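Aminofutalosine deaminase (Helicobacter pylori, PDB 7LKK) deaminates the purine base of aminofutalosine in the menaquinone pathway, and probably also adenosine, as a metal-dependent hydrolase of the amidohydrolase family. Local coordinates at residues F91-F96 with R304-K309; G98-V103 with G237-F242. All blocks are in the same frame, centred on the assembly; numbering follows the deposited sequence.

Contact 1: residues F91-F96 with R304-K309; sequences FDYGSF and RLLSGK. With EDO (1,2-ethanediol), chain I.
A loop and a helix end of the amidohydrolase TIM-barrel fold meet here: segment 91-96 follows strand 69-80 and runs into helix 96-106, while segment 304-309 holds the end of helix 300-305 and the turn after it. Leu-306, Leu-305 and Tyr-93 bury the most surface. Leu-305 lies across one face of the Tyr-93 ring: its CD1 sits 3.8 Å from the ring centroid and 10° off the normal, a CH-pi contact, while Leu-305 CB rests on Tyr-93 CD1 at 3.7 Å. CG of both residues stands anti to its own carbonyl carbon, and the two side chains cross obliquely. Phe-91 O lies over the opposite ring face. Leu-306, the first residue to leave helical backbone angles, splits its branches: CD1 turns to Tyr-93 CD1 at 4.1 Å, and CD2 reaches Phe-96 CD1 at 3.7 Å. Its chi1 of -92° is displaced from the staggered position. Leu-306 also touches the bound methylthio-coformycin, so the packing of Tyr-93 and Phe-96 on it backs a residue of the inhibitor pocket. Tyr-93 O accepts a hydrogen bond from Gln-400 of the second subunit, and Leu-305 packs on Leu-407 of that subunit, which places the contact at the dimer interface. The backbones are pinned by one hydrogen bond, Gly-94 N to Leu-305 O, 2.8 Å long and almost straight at 178°.

Contact 2: residues G98-V103 with G237-F242; sequences GWLGSV and GWFENF. With MCF ((8R)-3-(5-S-methyl-5-thio-beta-D-ribofuranosyl)-3,6,7,8-tetrahydroimidazo[4,5-d][1,3]diazepin-8-ol), chain J.
Leu-100 extends from helix 96-106 toward three aromatic rings and meets them all with one methyl, CD2. Its CG is anti to the backbone N (chi1 -176°), which carries the branch out from the helix. CD2 comes within 4.0 Å of Phe-242 CE1, 4.2 Å of Phe-239 CZ and 4.3 Å of Trp-238 CZ3, so the one methyl is shared among the three rings. The other methyl, Leu-100 CD1, lies 4.1 Å from C6S, the S-methyl carbon of methylthio-coformycin. Leu-100 crosses both phenylalanines at about a right angle. The rings are also packed on one another: Trp-238 CE3 stands over the centre of the Phe-239 face, and Phe-239 CE1 over that of Phe-242. Segment 237-242, with a short 3-10 turn, belongs to the loop between helices 226-234 and 242-247 of the amidohydrolase TIM-barrel fold; the contact is apolar packing of that loop against a helix lining the inhibitor pocket. Phe-239 further stacks with Tyr-197. At Gly-101 the helix backbone itself approaches Trp-238, with N 4.5 Å from CH2. Trp-99 turns to the inhibitor, its CH2 lying 3.5 Å from C7. The bond from Trp-99 NE1 to Ser-331 O limits rotation of the indole, and Val-103 CG2 backs one face. Trp-99 O accepts twice, from Val-103 N along the helix and from Ser-102 OG at 2.7 Å, the hydroxyl lying in the carbonyl plane on a lone pair.

Following the chain from the N terminus, strand 69-80 leads into segment 91-96, and helix 96-106 then carries segment 98-103 of contact 2. Contact 2 closes first, when the chain returns after helix 226-234 at 237-242; contact 1 closes later, at the end of helix 300-305. Contact 2 is therefore nested inside the loop of contact 1, and their centres lie 12 Å apart. They touch directly: Asp-92 N and Ser-102 OG, 2.9 Å apart, form a probable hydrogen bond, and Leu-306 CD1 packs on Trp-99 CG at 3.6 Å. Helix 96-106 and the loop before it are thus joined to two later parts of the barrel fold beside the inhibitor.

Contact 1: residues F91-F96 with R304-K309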
loop_
_atom_site.group_PDB
_atom_site.type_symbol
_atom_site.label_atom_id
_atom_site.label_comp_id
_atom_site.label_asym_id
_atom_site.label_seq_id
_atom_site.Cartn_x
_atom_site.Cartn_y
_atom_site.Cartn_z
ATOM N N PHE A 91 -6.521 4.234 -18.531
ATOM C CA PHE A 91 -7.144 2.919 -18.518
ATOM C C PHE A 91 -8.063 2.782 -17.311
ATOM O O PHE A 91 -7.800 3.343 -16.243
ATOM C CB PHE A 91 -6.088 1.800 -18.497
ATOM C CG PHE A 91 -5.068 1.898 -19.601
ATOM C CD1 PHE A 91 -5.427 2.340 -20.864
ATOM C CD2 PHE A 91 -3.749 1.537 -19.376
ATOM C CE1 PHE A 91 -4.488 2.428 -21.879
ATOM C CE2 PHE A 91 -2.806 1.622 -20.388
ATOM C CZ PHE A 91 -3.178 2.068 -21.640
ATOM N N ASP A 92 -9.154 2.044 -17.497
ATOM C CA ASP A 92 -10.117 1.817 -16.429
ATOM C C ASP A 92 -9.624 0.739 -15.470
ATOM O O ASP A 92 -8.962 -0.222 -15.868
ATOM C CB ASP A 92 -11.473 1.404 -17.001
ATOM C CG ASP A 92 -12.146 2.517 -17.784
ATOM O OD1 ASP A 92 -11.708 3.682 -17.680
ATOM O OD2 ASP A 92 -13.120 2.219 -18.504
ATOM N N TYR A 93 -9.961 0.908 -14.195
ATOM C CA TYR A 93 -9.650 -0.067 -13.162
ATOM C C TYR A 93 -10.939 -0.539 -12.500
ATOM O O TYR A 93 -12.001 0.070 -12.654
ATOM C CB TYR A 93 -8.693 0.518 -12.112
ATOM C CG TYR A 93 -7.336 0.886 -12.670
ATOM C CD1 TYR A 93 -6.642 0.010 -13.495
ATOM C CD2 TYR A 93 -6.753 2.112 -12.379
ATOM C CE1 TYR A 93 -5.402 0.342 -14.013
ATOM C CE2 TYR A 93 -5.513 2.453 -12.888
ATOM C CZ TYR A 93 -4.842 1.563 -13.704
ATOM O OH TYR A 93 -3.610 1.898 -14.213
ATOM N N GLY A 94 -10.837 -1.642 -11.765
ATOM C CA GLY A 94 -11.975 -2.237 -11.089
ATOM C C GLY A 94 -12.455 -3.531 -11.703
ATOM O O GLY A 94 -13.250 -4.242 -11.072
ATOM N N SER A 95 -12.006 -3.854 -12.912
ATOM C CA SER A 95 -12.302 -5.119 -13.563
ATOM C C SER A 95 -11.242 -5.342 -14.628
ATOM O O SER A 95 -10.679 -4.385 -15.165
ATOM C CB SER A 95 -13.705 -5.131 -14.181
ATOM O OG SER A 95 -13.803 -4.191 -15.236
ATOM N N PHE A 96 -10.963 -6.611 -14.925
ATOM C CA PHE A 96 -10.015 -6.890 -15.997
ATOM C C PHE A 96 -10.621 -6.567 -17.356
ATOM O O PHE A 96 -9.951 -5.980 -18.215
ATOM C CB PHE A 96 -9.559 -8.346 -15.956
ATOM C CG PHE A 96 -8.617 -8.707 -17.069
ATOM C CD1 PHE A 96 -7.256 -8.496 -16.934
ATOM C CD2 PHE A 96 -9.096 -9.232 -18.261
ATOM C CE1 PHE A 96 -6.388 -8.815 -17.961
ATOM C CE2 PHE A 96 -8.233 -9.550 -19.287
ATOM C CZ PHE A 96 -6.877 -9.340 -19.136
ATOM N N ARG A 304 -4.773 -6.134 -7.957
ATOM C CA ARG A 304 -5.846 -5.443 -7.246
ATOM C C ARG A 304 -6.606 -4.498 -8.167
ATOM O O ARG A 304 -7.828 -4.350 -8.042
ATOM C CB ARG A 304 -5.283 -4.675 -6.052
ATOM C CG ARG A 304 -6.347 -4.052 -5.155
ATOM C CD ARG A 304 -7.225 -5.122 -4.528
ATOM N NE ARG A 304 -8.347 -4.559 -3.781
ATOM C CZ ARG A 304 -9.607 -4.572 -4.201
ATOM N NH1 ARG A 304 -9.913 -5.116 -5.371
ATOM N NH2 ARG A 304 -10.563 -4.041 -3.451
ATOM N N LEU A 305 -5.902 -3.840 -9.089
ATOM C CA LEU A 305 -6.549 -2.860 -9.954
ATOM C C LEU A 305 -7.361 -3.513 -11.063
ATOM O O LEU A 305 -8.331 -2.916 -11.545
ATOM C CB LEU A 305 -5.508 -1.925 -10.568
ATOM C CG LEU A 305 -4.737 -0.999 -9.628
ATOM C CD1 LEU A 305 -3.839 -0.073 -10.437
ATOM C CD2 LEU A 305 -5.686 -0.200 -8.747
ATOM N N LEU A 306 -6.991 -4.723 -11.482
ATOM C CA LEU A 306 -7.663 -5.360 -12.607
ATOM C C LEU A 306 -8.728 -6.330 -12.109
ATOM O O LEU A 306 -9.861 -5.923 -11.836
ATOM C CB LEU A 306 -6.649 -6.078 -13.504
ATOM C CG LEU A 306 -6.078 -5.279 -14.682
ATOM C CD1 LEU A 306 -5.593 -3.903 -14.243
ATOM C CD2 LEU A 306 -4.958 -6.049 -15.373
ATOM N N SER A 307 -8.370 -7.606 -11.961
ATOM C CA SER A 307 -9.347 -8.595 -11.514
ATOM C C SER A 307 -9.805 -8.332 -10.085
ATOM O O SER A 307 -10.932 -8.685 -9.721
ATOM C CB SER A 307 -8.761 -10.000 -11.618
ATOM O OG SER A 307 -7.904 -10.265 -10.524
ATOM N N GLY A 308 -8.953 -7.725 -9.264
ATOM C CA GLY A 308 -9.262 -7.514 -7.868
ATOM C C GLY A 308 -8.996 -8.697 -6.963
ATOM O O GLY A 308 -9.329 -8.630 -5.775
ATOM N N LYS A 309 -8.424 -9.781 -7.482
ATOM C CA LYS A 309 -8.131 -10.975 -6.697
ATOM C C LYS A 309 -6.623 -11.139 -6.569
ATOM O O LYS A 309 -5.897 -11.022 -7.560
ATOM C CB LYS A 309 -8.745 -12.225 -7.332
ATOM C CG LYS A 309 -8.217 -13.531 -6.748
ATOM C CD LYS A 309 -8.648 -14.734 -7.569
ATOM C CE LYS A 309 -8.576 -16.023 -6.762
ATOM N NZ LYS A 309 -7.948 -15.825 -5.422
HETATM C C1 EDO I . -13.325 -9.246 -7.217
HETATM O O1 EDO I . -13.101 -7.855 -7.477
HETATM C C2 EDO I . -14.546 -9.421 -6.320
HETATM O O2 EDO I . -15.744 -9.203 -7.075
#

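Contact 2: residues G98-V103 with G237-F242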
loop_
_atom_site.group_PDB
_atom_site.type_symbol
_atom_site.label_atom_id
_atom_site.label_comp_id
_atom_site.label_asym_id
_atom_site.label_seq_id
_atom_site.Cartn_x
_atom_site.Cartn_y
_atom_site.Cartn_z
ATOM N N GLY A 98 -12.958 -4.391 -18.020
ATOM C CA GLY A 98 -12.963 -2.943 -18.145
ATOM C C GLY A 98 -11.592 -2.382 -18.470
ATOM O O GLY A 98 -11.466 -1.436 -19.252
ATOM N N TRP A 99 -10.547 -2.947 -17.863
ATOM C CA TRP A 99 -9.192 -2.482 -18.141
ATOM C C TRP A 99 -8.775 -2.815 -19.570
ATOM O O TRP A 99 -8.327 -1.936 -20.316
ATOM C CB TRP A 99 -8.215 -3.091 -17.135
ATOM C CG TRP A 99 -6.786 -2.736 -17.397
ATOM C CD1 TRP A 99 -6.137 -1.606 -16.998
ATOM C CD2 TRP A 99 -5.825 -3.517 -18.117
ATOM N NE1 TRP A 99 -4.831 -1.633 -17.424
ATOM C CE2 TRP A 99 -4.614 -2.796 -18.115
ATOM C CE3 TRP A 99 -5.871 -4.754 -18.768
ATOM C CZ2 TRP A 99 -3.459 -3.272 -18.734
ATOM C CZ3 TRP A 99 -4.724 -5.225 -19.381
ATOM C CH2 TRP A 99 -3.535 -4.485 -19.362
ATOM N N LEU A 100 -8.921 -4.081 -19.969
ATOM C CA LEU A 100 -8.478 -4.497 -21.297
ATOM C C LEU A 100 -9.242 -3.764 -22.393
ATOM O O LEU A 100 -8.649 -3.328 -23.387
ATOM C CB LEU A 100 -8.629 -6.011 -21.451
ATOM C CG LEU A 100 -8.120 -6.619 -22.762
ATOM C CD1 LEU A 100 -6.711 -6.134 -23.084
ATOM C CD2 LEU A 100 -8.169 -8.139 -22.703
ATOM N N GLY A 101 -10.559 -3.628 -22.232
ATOM C CA GLY A 101 -11.338 -2.866 -23.191
ATOM C C GLY A 101 -10.870 -1.428 -23.321
ATOM O O GLY A 101 -10.854 -0.869 -24.419
ATOM N N SER A 102 -10.487 -0.809 -22.200
ATOM C CA SER A 102 -10.008 0.569 -22.256
ATOM C C SER A 102 -8.628 0.659 -22.897
ATOM O O SER A 102 -8.332 1.641 -23.587
ATOM C CB SER A 102 -9.993 1.188 -20.855
ATOM O OG SER A 102 -8.923 0.682 -20.075
ATOM N N VAL A 103 -7.774 -0.344 -22.679
ATOM C CA VAL A 103 -6.462 -0.353 -23.322
ATOM C C VAL A 103 -6.622 -0.437 -24.836
ATOM O O VAL A 103 -5.980 0.301 -25.592
ATOM C CB VAL A 103 -5.605 -1.514 -22.783
ATOM C CG1 VAL A 103 -4.331 -1.665 -23.605
ATOM C CG2 VAL A 103 -5.273 -1.297 -21.311
ATOM N N GLY A 237 -18.420 -16.327 -21.296
ATOM C CA GLY A 237 -18.112 -15.108 -20.587
ATOM C C GLY A 237 -17.840 -13.926 -21.496
ATOM O O GLY A 237 -18.245 -13.871 -22.660
ATOM N N TRP A 238 -17.115 -12.958 -20.928
ATOM C CA TRP A 238 -16.891 -11.675 -21.590
ATOM C C TRP A 238 -16.165 -11.836 -22.923
ATOM O O TRP A 238 -16.432 -11.096 -23.876
ATOM C CB TRP A 238 -16.107 -10.756 -20.654
ATOM C CG TRP A 238 -15.818 -9.397 -21.206
ATOM C CD1 TRP A 238 -16.650 -8.317 -21.203
ATOM C CD2 TRP A 238 -14.600 -8.967 -21.825
ATOM N NE1 TRP A 238 -16.030 -7.241 -21.789
ATOM C CE2 TRP A 238 -14.769 -7.613 -22.177
ATOM C CE3 TRP A 238 -13.384 -9.594 -22.114
ATOM C CZ2 TRP A 238 -13.769 -6.875 -22.808
ATOM C CZ3 TRP A 238 -12.391 -8.859 -22.741
ATOM C CH2 TRP A 238 -12.591 -7.515 -23.083
ATOM N N PHE A 239 -15.245 -12.797 -23.013
ATOM C CA PHE A 239 -14.445 -12.964 -24.224
ATOM C C PHE A 239 -15.244 -13.501 -25.410
ATOM O O PHE A 239 -14.662 -13.668 -26.490
ATOM C CB PHE A 239 -13.258 -13.886 -23.942
ATOM C CG PHE A 239 -12.076 -13.188 -23.332
ATOM C CD1 PHE A 239 -11.206 -12.453 -24.119
ATOM C CD2 PHE A 239 -11.836 -13.269 -21.970
ATOM C CE1 PHE A 239 -10.119 -11.810 -23.559
ATOM C CE2 PHE A 239 -10.751 -12.628 -21.403
ATOM C CZ PHE A 239 -9.892 -11.898 -22.199
ATOM N N GLU A 240 -16.539 -13.784 -25.236
ATOM C CA GLU A 240 -17.359 -14.263 -26.349
ATOM C C GLU A 240 -17.352 -13.280 -27.514
ATOM O O GLU A 240 -17.274 -13.688 -28.680
ATOM C CB GLU A 240 -18.794 -14.500 -25.880
ATOM C CG GLU A 240 -19.019 -15.804 -25.141
ATOM C CD GLU A 240 -20.395 -15.869 -24.506
ATOM O OE1 GLU A 240 -21.285 -15.107 -24.941
ATOM O OE2 GLU A 240 -20.588 -16.679 -23.574
ATOM N N ASN A 241 -17.438 -11.986 -27.221
ATOM C CA ASN A 241 -17.500 -10.949 -28.242
ATOM C C ASN A 241 -16.189 -10.194 -28.395
ATOM O O ASN A 241 -16.134 -9.233 -29.164
ATOM C CB ASN A 241 -18.624 -9.958 -27.918
ATOM C CG ASN A 241 -19.959 -10.641 -27.699
ATOM O OD1 ASN A 241 -20.501 -10.627 -26.594
ATOM N ND2 ASN A 241 -20.501 -11.234 -28.754
ATOM N N PHE A 242 -15.138 -10.614 -27.685
ATOM C CA PHE A 242 -13.887 -9.861 -27.662
ATOM C C PHE A 242 -13.252 -9.779 -29.047
ATOM O O PHE A 242 -12.717 -8.734 -29.433
ATOM C CB PHE A 242 -12.925 -10.509 -26.660
ATOM C CG PHE A 242 -11.498 -10.047 -26.785
ATOM C CD1 PHE A 242 -11.090 -8.852 -26.216
ATOM C CD2 PHE A 242 -10.559 -10.822 -27.452
ATOM C CE1 PHE A 242 -9.775 -8.433 -26.321
ATOM C CE2 PHE A 242 -9.245 -10.405 -27.561
ATOM C CZ PHE A 242 -8.853 -9.207 -26.993
HETATM O O8 MCF J . 0.486 -7.721 -17.574
HETATM C C8 MCF J . -0.279 -6.544 -17.513
HETATM C C7 MCF J . -1.775 -6.821 -17.418
HETATM N N6 MCF J . -2.120 -8.031 -18.121
HETATM C C5 MCF J . -1.657 -8.222 -19.478
HETATM N N4 MCF J . -0.832 -7.293 -20.241
HETATM C C10 MCF J . -0.258 -5.952 -19.964
HETATM C C9 MCF J . 0.034 -5.571 -18.668
HETATM N N1 MCF J . 0.536 -4.345 -18.716
HETATM C C2 MCF J . 0.592 -3.938 -19.983
HETATM N N3 MCF J . 0.115 -4.929 -20.741
HETATM C C1S MCF J . 0.006 -4.832 -22.230
HETATM C C2S MCF J . 0.448 -6.113 -22.975
HETATM O O2S MCF J . 1.800 -6.125 -23.153
HETATM O O4S MCF J . -1.218 -4.682 -22.570
HETATM C C4S MCF J . -1.341 -5.273 -24.073
HETATM C C3S MCF J . -0.265 -5.967 -24.314
HETATM O O3S MCF J . 0.612 -5.210 -25.278
HETATM C C5S MCF J . -2.574 -6.155 -24.168
HETATM S S5S MCF J . -3.234 -6.099 -25.858
HETATM C C6S MCF J . -4.308 -7.538 -26.127
#